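Local coordinates for protein L-glyceraldehyde 3-phosphate reductase (Clostridium beijerinckii, PDB 6HG6) that binds NADPH and, as an aldo-keto reductase, probably uses it to reduce aldehydes such as furfural and methylglyoxal, at residues 95-100 against 136-141; 101-106 against 117-122; 222-227 against 281-286. One frame throughout, in Å; residues are numbered along the deposited sequence.

In the fold
Following the chain from the N terminus, it enters interaction 1 on barrel strand 93-98, continues through the loop 101-106 and helix 113-127, and returns on strand 132-137. Interaction 1 pairs the ends of the two strands and so closes this beta-alpha-beta crossover. Interaction 2 is the shorter closure within that same excursion, where the loop folds back on the helix; the two contacts touch where Ala98 CB packs on Ser119 OG. Interaction 3 comes later and crosses neither. It closes an excursion of 53 residues that holds helix 258-273, joining the loop after strand 218-222 to helix 278-286, about 22 Å from interaction 1 between centres. NADPH touches both interactions 1 and 3.

Interaction 1. Residues 95-100 against 136-141; sequences STKAGY and YHHRMD. With NDP (NADPH dihydro-nicotinamide-adenine-dinucleotide phosphate), chain B.
His138 is clamped between Lys97 and Tyr100. Lys97 CD lies over one imidazole face, 3.7 Å from the His138 ring centroid, and Tyr100 meets the opposite face edge-on through CD2, 3.5 Å from His138 CG, in a T-shaped pair with planes at 89°. The extended lysine chain rests CE over the Tyr136 ring and bends only at chi4 (75°), where NZ forms a salt bridge with Asp61 and hydrogen bonds to Leu62 O and Tyr66 OH. Beneath this buried packing the parallel strands bond through Tyr136 N to Thr96 O and Ala98 N to Tyr136 O. One residue past the strand end, His138 N continues the pattern to Ala98 O. By contrast, the Tyr100 and Arg139 edge is partly exposed and water-bridged: the guanidinium lies nearly parallel over the Tyr100 ring (21°), with Gly99 O in the guanidinium plane accepting from Arg139 NE at 2.9 Å, and Arg139 NH2 forms a salt bridge with Asp109. Packed on both faces, and sharing a water through ND1 with Tyr100 N, the His138 ring is fixed with NE2 directed at the cofactor carboxamide, 3.4 Å from NDP N7N, in a grouping with Lys97, Asp61 and Tyr66 consistent with the aldo-keto reductase tetrad.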
# COMPACT_ATOMS: atom_id res chain seq x y z
N SER A 95 7.10 1.88 5.75
CA SER A 95 7.77 1.16 4.66
C SER A 95 8.52 2.15 3.77
O SER A 95 8.16 3.35 3.68
CB SER A 95 6.81 0.39 3.83
OG SER A 95 5.89 1.31 3.23
N THR A 96 9.49 1.63 3.04
CA THR A 96 9.98 2.33 1.84
C THR A 96 10.38 1.25 0.82
O THR A 96 10.23 0.04 1.11
CB THR A 96 11.06 3.37 2.12
OG1 THR A 96 11.11 4.16 0.92
CG2 THR A 96 12.39 2.73 2.46
N LYS A 97 10.80 1.69 -0.34
CA LYS A 97 11.04 0.81 -1.49
C LYS A 97 12.14 1.41 -2.36
O LYS A 97 12.36 2.62 -2.31
CB LYS A 97 9.77 0.67 -2.35
CG LYS A 97 8.46 0.64 -1.57
CD LYS A 97 7.27 0.27 -2.47
CE LYS A 97 5.94 0.27 -1.77
NZ LYS A 97 5.50 1.67 -1.53
N ALA A 98 12.74 0.53 -3.14
CA ALA A 98 13.69 0.88 -4.21
C ALA A 98 13.43 -0.09 -5.36
O ALA A 98 13.19 -1.32 -5.10
CB ALA A 98 15.10 0.77 -3.69
N GLY A 99 13.44 0.41 -6.58
CA GLY A 99 13.28 -0.46 -7.76
C GLY A 99 12.78 0.26 -8.99
O GLY A 99 12.98 -0.26 -10.12
N TYR A 100 12.15 1.43 -8.81
CA TYR A 100 11.78 2.35 -9.90
C TYR A 100 12.84 3.45 -9.96
O TYR A 100 13.81 3.43 -9.18
CB TYR A 100 10.36 2.93 -9.74
CG TYR A 100 9.26 2.00 -10.23
CD1 TYR A 100 9.03 1.81 -11.57
CD2 TYR A 100 8.47 1.29 -9.33
CE1 TYR A 100 8.00 1.00 -12.04
CE2 TYR A 100 7.45 0.46 -9.77
CZ TYR A 100 7.24 0.29 -11.13
OH TYR A 100 6.24 -0.53 -11.56
N TYR A 136 10.90 -2.81 0.61
CA TYR A 136 10.44 -3.53 -0.59
C TYR A 136 11.36 -3.37 -1.78
O TYR A 136 11.87 -2.27 -2.00
CB TYR A 136 9.16 -2.89 -1.10
CG TYR A 136 7.91 -3.13 -0.31
CD1 TYR A 136 7.50 -2.25 0.68
CD2 TYR A 136 7.07 -4.17 -0.65
CE1 TYR A 136 6.28 -2.39 1.31
CE2 TYR A 136 5.87 -4.36 -0.01
CZ TYR A 136 5.46 -3.46 0.96
OH TYR A 136 4.27 -3.64 1.59
N HIS A 137 11.50 -4.45 -2.54
CA HIS A 137 11.92 -4.37 -3.95
C HIS A 137 10.65 -3.89 -4.68
O HIS A 137 9.61 -4.55 -4.61
CB HIS A 137 12.52 -5.66 -4.48
CG HIS A 137 13.12 -5.48 -5.84
ND1 HIS A 137 13.15 -6.48 -6.79
CD2 HIS A 137 13.69 -4.39 -6.41
CE1 HIS A 137 13.75 -6.06 -7.88
NE2 HIS A 137 14.09 -4.75 -7.69
N HIS A 138 10.72 -2.72 -5.30
CA HIS A 138 9.53 -1.98 -5.79
C HIS A 138 8.89 -2.61 -7.03
O HIS A 138 7.71 -2.38 -7.27
CB HIS A 138 9.94 -0.52 -6.00
CG HIS A 138 8.83 0.46 -5.96
ND1 HIS A 138 9.07 1.81 -5.90
CD2 HIS A 138 7.48 0.31 -5.99
CE1 HIS A 138 7.93 2.46 -5.90
NE2 HIS A 138 6.94 1.56 -5.97
N ARG A 139 9.66 -3.31 -7.85
CA ARG A 139 9.13 -3.99 -9.05
C ARG A 139 10.13 -5.06 -9.48
O ARG A 139 11.31 -5.01 -9.07
CB ARG A 139 8.93 -3.01 -10.21
CG ARG A 139 10.18 -2.20 -10.57
CD ARG A 139 10.28 -1.86 -12.03
NE ARG A 139 11.26 -0.80 -12.33
CZ ARG A 139 11.30 -0.13 -13.46
NH1 ARG A 139 10.46 -0.42 -14.45
NH2 ARG A 139 12.19 0.82 -13.65
N MET A 140 9.69 -5.96 -10.33
CA MET A 140 10.59 -7.00 -10.85
C MET A 140 11.64 -6.37 -11.78
O MET A 140 11.34 -5.43 -12.53
CB MET A 140 9.79 -8.06 -11.61
CG MET A 140 8.78 -8.78 -10.73
SD MET A 140 7.96 -10.14 -11.56
CE MET A 140 6.84 -9.31 -12.68
N ASP A 141 12.85 -6.89 -11.74
CA ASP A 141 13.91 -6.54 -12.70
C ASP A 141 14.38 -7.83 -13.34
O ASP A 141 15.28 -8.49 -12.82
CB ASP A 141 15.09 -5.84 -12.02
CG ASP A 141 16.13 -5.43 -13.05
OD1 ASP A 141 15.89 -5.65 -14.26
OD2 ASP A 141 17.19 -4.92 -12.61
PA NDP B . -6.56 5.21 -4.16
O1A NDP B . -6.90 4.33 -5.32
O2A NDP B . -7.08 5.01 -2.77
O5B NDP B . -6.75 6.75 -4.58
C5B NDP B . -6.50 7.79 -3.60
C4B NDP B . -7.11 9.08 -4.07
O4B NDP B . -8.52 8.85 -4.31
C3B NDP B . -7.06 10.27 -3.10
O3B NDP B . -5.87 11.05 -3.21
C2B NDP B . -8.29 11.05 -3.53
O2B NDP B . -7.94 11.77 -4.71
C1B NDP B . -9.28 9.94 -3.86
N9A NDP B . -10.10 9.47 -2.75
C8A NDP B . -9.69 8.80 -1.63
N7A NDP B . -10.67 8.45 -0.84
C5A NDP B . -11.81 8.93 -1.48
C6A NDP B . -13.18 8.87 -1.14
N6A NDP B . -13.64 8.30 -0.03
N1A NDP B . -14.06 9.44 -2.00
C2A NDP B . -13.58 10.01 -3.12
N3A NDP B . -12.33 10.12 -3.54
C4A NDP B . -11.47 9.55 -2.67
O3 NDP B . -4.96 5.12 -3.95
PN NDP B . -3.68 5.66 -4.74
O1N NDP B . -3.45 7.06 -4.30
O2N NDP B . -3.75 5.34 -6.20
O5D NDP B . -2.54 4.71 -4.09
C5D NDP B . -2.55 4.55 -2.65
C4D NDP B . -1.16 4.20 -2.18
O4D NDP B . -0.75 2.96 -2.79
C3D NDP B . -0.04 5.16 -2.58
O3D NDP B . -0.05 6.31 -1.74
C2D NDP B . 1.18 4.25 -2.38
O2D NDP B . 1.52 4.18 -1.02
C1D NDP B . 0.67 2.91 -2.89
N1N NDP B . 1.04 2.66 -4.31
C2N NDP B . 1.97 1.69 -4.61
C3N NDP B . 2.56 1.59 -5.84
C7N NDP B . 3.57 0.50 -6.08
O7N NDP B . 3.95 -0.23 -5.15
N7N NDP B . 4.04 0.39 -7.32
C4N NDP B . 2.15 2.59 -6.89
C5N NDP B . 1.00 3.46 -6.52
C6N NDP B . 0.46 3.41 -5.32
P2B NDP B . -8.67 13.19 -4.95
O1X NDP B . -9.09 13.87 -3.67
O2X NDP B . -7.64 14.01 -5.72
O3X NDP B . -9.86 12.79 -5.82
O HOH W 1 13.59 -3.17 -9.98
O HOH W 2 11.60 2.88 -6.37

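Interaction 2. Residues 101-106 against 117-122. With EDO (1,2-ethanediol), chain J.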
# COMPACT_ATOMS: atom_id res chain seq x y z
N LYS A 101 12.66 4.39 -10.87
CA LYS A 101 13.71 5.40 -11.14
C LYS A 101 13.72 6.40 -9.98
O LYS A 101 12.65 6.97 -9.66
CB LYS A 101 13.53 6.12 -12.45
CG LYS A 101 14.70 7.06 -12.75
CD LYS A 101 14.58 7.65 -14.09
CE LYS A 101 15.74 8.55 -14.39
NZ LYS A 101 15.70 8.93 -15.80
N MET A 102 14.88 6.55 -9.36
CA MET A 102 15.06 7.51 -8.26
C MET A 102 16.05 8.60 -8.69
O MET A 102 15.75 9.78 -8.43
CB MET A 102 15.54 6.80 -7.00
CG MET A 102 15.80 7.75 -5.85
SD MET A 102 14.20 8.39 -5.26
CE MET A 102 14.80 9.72 -4.21
N TRP A 103 17.21 8.24 -9.24
CA TRP A 103 18.19 9.26 -9.67
C TRP A 103 18.75 8.84 -11.02
O TRP A 103 18.41 7.74 -11.48
CB TRP A 103 19.26 9.52 -8.60
CG TRP A 103 20.19 8.38 -8.27
CD1 TRP A 103 21.32 8.03 -8.96
CD2 TRP A 103 20.13 7.50 -7.13
NE1 TRP A 103 21.92 6.95 -8.36
CE2 TRP A 103 21.23 6.61 -7.24
CE3 TRP A 103 19.23 7.29 -6.08
CZ2 TRP A 103 21.47 5.61 -6.29
CZ3 TRP A 103 19.48 6.30 -5.16
CH2 TRP A 103 20.56 5.44 -5.29
N GLU A 104 19.45 9.73 -11.67
CA GLU A 104 19.90 9.47 -13.06
C GLU A 104 21.05 8.47 -13.06
O GLU A 104 21.73 8.38 -12.06
CB GLU A 104 20.35 10.76 -13.74
CG GLU A 104 19.25 11.80 -13.83
CD GLU A 104 18.04 11.40 -14.65
OE1 GLU A 104 18.19 10.67 -15.67
OE2 GLU A 104 16.92 11.77 -14.25
N GLY A 105 21.20 7.75 -14.16
CA GLY A 105 22.38 6.90 -14.39
C GLY A 105 22.13 5.45 -14.01
O GLY A 105 21.07 5.08 -13.54
N PRO A 106 23.15 4.58 -14.20
CA PRO A 106 22.97 3.13 -14.05
C PRO A 106 22.75 2.57 -12.65
O PRO A 106 22.41 1.40 -12.53
CB PRO A 106 24.26 2.57 -14.68
CG PRO A 106 25.27 3.64 -14.42
CD PRO A 106 24.50 4.94 -14.60
N LEU A 117 20.73 -0.86 -1.91
CA LEU A 117 21.33 -0.49 -0.62
C LEU A 117 21.63 1.00 -0.55
O LEU A 117 21.45 1.55 0.52
CB LEU A 117 22.53 -1.39 -0.34
CG LEU A 117 22.20 -2.88 -0.21
CD1 LEU A 117 23.49 -3.64 0.08
CD2 LEU A 117 21.22 -3.08 0.91
N ALA A 118 22.17 1.61 -1.59
CA ALA A 118 22.41 3.07 -1.59
C ALA A 118 21.09 3.80 -1.37
O ALA A 118 21.04 4.76 -0.59
CB ALA A 118 23.09 3.52 -2.86
N SER A 119 20.02 3.36 -2.00
CA SER A 119 18.69 3.99 -1.86
C SER A 119 18.19 3.86 -0.43
O SER A 119 17.71 4.83 0.13
CB SER A 119 17.69 3.38 -2.78
OG SER A 119 16.49 4.13 -2.63
N LEU A 120 18.31 2.69 0.18
CA LEU A 120 17.83 2.53 1.57
C LEU A 120 18.54 3.51 2.49
O LEU A 120 17.91 4.06 3.32
CB LEU A 120 18.04 1.10 2.04
CG LEU A 120 17.63 0.83 3.48
CD1 LEU A 120 16.18 1.12 3.76
CD2 LEU A 120 17.99 -0.60 3.82
N ASP A 121 19.84 3.69 2.36
CA ASP A 121 20.56 4.65 3.20
C ASP A 121 19.99 6.06 2.99
O ASP A 121 19.84 6.82 3.99
CB ASP A 121 22.05 4.59 2.89
CG ASP A 121 22.79 3.40 3.45
OD1 ASP A 121 22.15 2.66 4.25
OD2 ASP A 121 24.01 3.19 3.05
N GLN A 122 19.74 6.43 1.75
CA GLN A 122 19.16 7.77 1.46
C GLN A 122 17.79 7.88 2.14
O GLN A 122 17.54 8.95 2.74
CB GLN A 122 18.96 8.04 -0.01
CG GLN A 122 20.22 8.21 -0.84
CD GLN A 122 19.88 8.56 -2.28
OE1 GLN A 122 18.71 8.80 -2.68
NE2 GLN A 122 20.93 8.69 -3.10
C1 EDO J . 25.04 0.59 2.85
O1 EDO J . 25.38 1.22 4.08
C2 EDO J . 25.46 -0.81 2.77
O2 EDO J . 26.83 -0.96 2.40
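The indole of Trp103 receives the side-chain amide of Gln122 over one face and the backbone N of Ser119, within helix 113-127, at its edge. Gln122 NE2 stands 3.5 Å from Trp103 CZ3, offset toward the rim of the six-membered ring, and the amide and indole planes are inclined by 38°, so the two groups overlap without lying flat on each other. Near the ring plane, Ser119 N approaches Trp103 CH2 at 3.9 Å; Ala118 CB meets the same CH2 obliquely at 4.0 Å. Trp103 CG lies between the backbone N and the carbonyl carbon (chi1 65°), the crowded position, and from there the six-membered end of the indole reaches the helix. Gln122 runs extended beyond CG. Its OE1, also near CZ3, is hydrogen-bonded to Arg126 NH1, which would help fix the amide's rotation with NE2 over the face. Met102 adds a distant touch, with CE 4.3 Å from Gln122 OE1. Tyr115 meets the indole edge-to-face, and Ser119 OG turns to Asn64. The packing is modest and superficial, and Trp103 and Gln122 also touch a crystal neighbour. Its setting is that of a beta-alpha loop in a TIM barrel: leaving strand 93-98, the segment folds back against helix 113-127, the helix that it leads into.

Interaction 3. Residues 222-227 against 281-286. With NDP (NADPH dihydro-nicotinamide-adenine-dinucleotide phosphate), chain B.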
# COMPACT_ATOMS: atom_id res chain seq x y z
N PHE A 222 -2.92 -1.79 -3.75
CA PHE A 222 -2.94 -0.34 -3.99
C PHE A 222 -3.77 0.02 -5.21
O PHE A 222 -4.16 -0.86 -6.01
CB PHE A 222 -1.52 0.18 -4.03
CG PHE A 222 -0.72 -0.20 -5.23
CD1 PHE A 222 -0.76 0.57 -6.37
CD2 PHE A 222 0.21 -1.23 -5.14
CE1 PHE A 222 0.06 0.27 -7.45
CE2 PHE A 222 1.05 -1.51 -6.22
CZ PHE A 222 0.96 -0.78 -7.37
N SER A 223 -4.05 1.32 -5.33
CA SER A 223 -4.92 1.91 -6.37
C SER A 223 -6.28 1.23 -6.39
O SER A 223 -6.79 0.92 -7.47
CB SER A 223 -4.29 1.82 -7.72
OG SER A 223 -5.12 2.45 -8.67
N PRO A 224 -6.91 0.98 -5.22
CA PRO A 224 -8.24 0.35 -5.19
C PRO A 224 -9.35 1.18 -5.84
O PRO A 224 -10.41 0.61 -6.11
CB PRO A 224 -8.54 0.26 -3.70
CG PRO A 224 -7.71 1.40 -3.10
CD PRO A 224 -6.42 1.33 -3.88
N LEU A 225 -9.15 2.50 -6.03
CA LEU A 225 -10.20 3.37 -6.62
C LEU A 225 -9.94 3.60 -8.10
O LEU A 225 -10.72 4.35 -8.71
CB LEU A 225 -10.35 4.67 -5.82
CG LEU A 225 -10.57 4.45 -4.33
CD1 LEU A 225 -10.67 5.77 -3.57
CD2 LEU A 225 -11.79 3.59 -4.07
N ALA A 226 -9.00 2.87 -8.70
CA ALA A 226 -8.77 2.84 -10.16
C ALA A 226 -8.78 4.25 -10.76
O ALA A 226 -9.67 4.53 -11.59
CB ALA A 226 -9.83 1.96 -10.78
N GLN A 227 -7.84 5.10 -10.34
CA GLN A 227 -7.63 6.51 -10.80
C GLN A 227 -8.93 7.33 -10.74
O GLN A 227 -9.21 8.06 -11.71
CB GLN A 227 -7.11 6.59 -12.24
CG GLN A 227 -5.70 6.06 -12.43
CD GLN A 227 -5.65 4.68 -13.04
OE1 GLN A 227 -6.55 3.85 -12.88
NE2 GLN A 227 -4.57 4.42 -13.77
N MET A 281 -17.44 0.97 -1.42
CA MET A 281 -17.66 -0.43 -1.86
C MET A 281 -16.38 -0.95 -2.53
O MET A 281 -16.05 -2.13 -2.35
CB MET A 281 -18.80 -0.55 -2.85
CG MET A 281 -19.05 -1.98 -3.19
SD MET A 281 -20.46 -2.21 -4.27
CE MET A 281 -19.73 -1.75 -5.85
N ALA A 282 -15.69 -0.09 -3.29
CA ALA A 282 -14.46 -0.48 -3.99
C ALA A 282 -13.41 -0.91 -2.96
O ALA A 282 -12.68 -1.88 -3.25
CB ALA A 282 -13.97 0.66 -4.88
N LEU A 283 -13.33 -0.21 -1.82
CA LEU A 283 -12.36 -0.55 -0.75
C LEU A 283 -12.79 -1.87 -0.09
O LEU A 283 -11.93 -2.73 0.07
CB LEU A 283 -12.28 0.56 0.30
CG LEU A 283 -11.79 1.92 -0.20
CD1 LEU A 283 -11.75 2.90 0.97
CD2 LEU A 283 -10.44 1.82 -0.85
N SER A 284 -14.07 -2.01 0.22
CA SER A 284 -14.63 -3.25 0.83
C SER A 284 -14.37 -4.44 -0.11
O SER A 284 -14.01 -5.51 0.38
CB SER A 284 -16.05 -3.13 1.14
OG SER A 284 -16.26 -2.09 2.06
N TRP A 285 -14.53 -4.25 -1.42
CA TRP A 285 -14.39 -5.38 -2.36
C TRP A 285 -12.95 -5.89 -2.36
O TRP A 285 -12.72 -7.12 -2.36
CB TRP A 285 -14.89 -4.93 -3.74
CG TRP A 285 -14.81 -6.01 -4.76
CD1 TRP A 285 -15.82 -6.85 -5.12
CD2 TRP A 285 -13.68 -6.39 -5.56
NE1 TRP A 285 -15.38 -7.71 -6.08
CE2 TRP A 285 -14.09 -7.46 -6.37
CE3 TRP A 285 -12.38 -5.91 -5.68
CZ2 TRP A 285 -13.23 -8.10 -7.26
CZ3 TRP A 285 -11.53 -6.54 -6.58
CH2 TRP A 285 -11.97 -7.60 -7.37
N VAL A 286 -11.97 -5.01 -2.39
CA VAL A 286 -10.55 -5.44 -2.39
C VAL A 286 -10.24 -6.30 -1.16
O VAL A 286 -9.35 -7.16 -1.26
CB VAL A 286 -9.66 -4.19 -2.51
CG1 VAL A 286 -8.29 -4.46 -2.07
CG2 VAL A 286 -9.69 -3.66 -3.93
PA NDP B . -6.56 5.21 -4.16
O1A NDP B . -6.90 4.33 -5.32
O2A NDP B . -7.08 5.01 -2.77
O5B NDP B . -6.75 6.75 -4.58
C5B NDP B . -6.50 7.79 -3.60
C4B NDP B . -7.11 9.08 -4.07
O4B NDP B . -8.52 8.85 -4.31
C3B NDP B . -7.06 10.27 -3.10
O3B NDP B . -5.87 11.05 -3.21
C2B NDP B . -8.29 11.05 -3.53
O2B NDP B . -7.94 11.77 -4.71
C1B NDP B . -9.28 9.94 -3.86
N9A NDP B . -10.10 9.47 -2.75
C8A NDP B . -9.69 8.80 -1.63
N7A NDP B . -10.67 8.45 -0.84
C5A NDP B . -11.81 8.93 -1.48
C6A NDP B . -13.18 8.87 -1.14
N6A NDP B . -13.64 8.30 -0.03
N1A NDP B . -14.06 9.44 -2.00
C2A NDP B . -13.58 10.01 -3.12
N3A NDP B . -12.33 10.12 -3.54
C4A NDP B . -11.47 9.55 -2.67
O3 NDP B . -4.96 5.12 -3.95
PN NDP B . -3.68 5.66 -4.74
O1N NDP B . -3.45 7.06 -4.30
O2N NDP B . -3.75 5.34 -6.20
O5D NDP B . -2.54 4.71 -4.09
C5D NDP B . -2.55 4.55 -2.65
C4D NDP B . -1.16 4.20 -2.18
O4D NDP B . -0.75 2.96 -2.79
C3D NDP B . -0.04 5.16 -2.58
O3D NDP B . -0.05 6.31 -1.74
C2D NDP B . 1.18 4.25 -2.38
O2D NDP B . 1.52 4.18 -1.02
C1D NDP B . 0.67 2.91 -2.89
N1N NDP B . 1.04 2.66 -4.31
C2N NDP B . 1.97 1.69 -4.61
C3N NDP B . 2.56 1.59 -5.84
C7N NDP B . 3.57 0.50 -6.08
O7N NDP B . 3.95 -0.23 -5.15
N7N NDP B . 4.04 0.39 -7.32
C4N NDP B . 2.15 2.59 -6.89
C5N NDP B . 1.00 3.46 -6.52
C6N NDP B . 0.46 3.41 -5.32
P2B NDP B . -8.67 13.19 -4.95
O1X NDP B . -9.09 13.87 -3.67
O2X NDP B . -7.64 14.01 -5.72
O3X NDP B . -9.86 12.79 -5.82
O HOH W 3 -11.78 -1.76 -6.01
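A compact apolar contact joins Pro224 and Leu225, on the loop that follows barrel strand 218-222, to Ala282, Leu283 and Val286 of helix 278-286, which precedes the last barrel strand, 294-297. Pro224 CG presses on Leu283 CD2 at 3.6 Å, and Pro224 CB extends the patch toward Val286 CG2. Leu225 forks: with CG anti to the carbonyl carbon (chi1 -53°), its CD2 reaches Ala282 CB at 3.7 Å, while CD1 lies against the adenine, 3.7 Å from NDP C8A. Leu225 CD2 also touches Leu283 CD2 (3.9 Å), making that Leu283 methyl the meeting point of Pro224 and Leu225. Val295 of the adjoining strand packs on Pro224, Leu283 and Val286. Polar backbone atoms at this buried seam are bridged by one water, which donates to Pro224 O (2.7 Å) and to Ala282 O (2.9 Å). Residues 223-226 form a type I turn, closed by Ala226 N to Ser223 O. Just before it, the Phe222 ring offers a face to the nicotinamide, with NDP C3N over its centre. Apolar side chains thus pack the turn on the helix, while the uncharged amide of Leu225, its N 3.0 Å from NDP O1A, donates to the pyrophosphate (159° at the hydrogen), a bond that would ease the phosphate's negative charge without a countercharge from this turn.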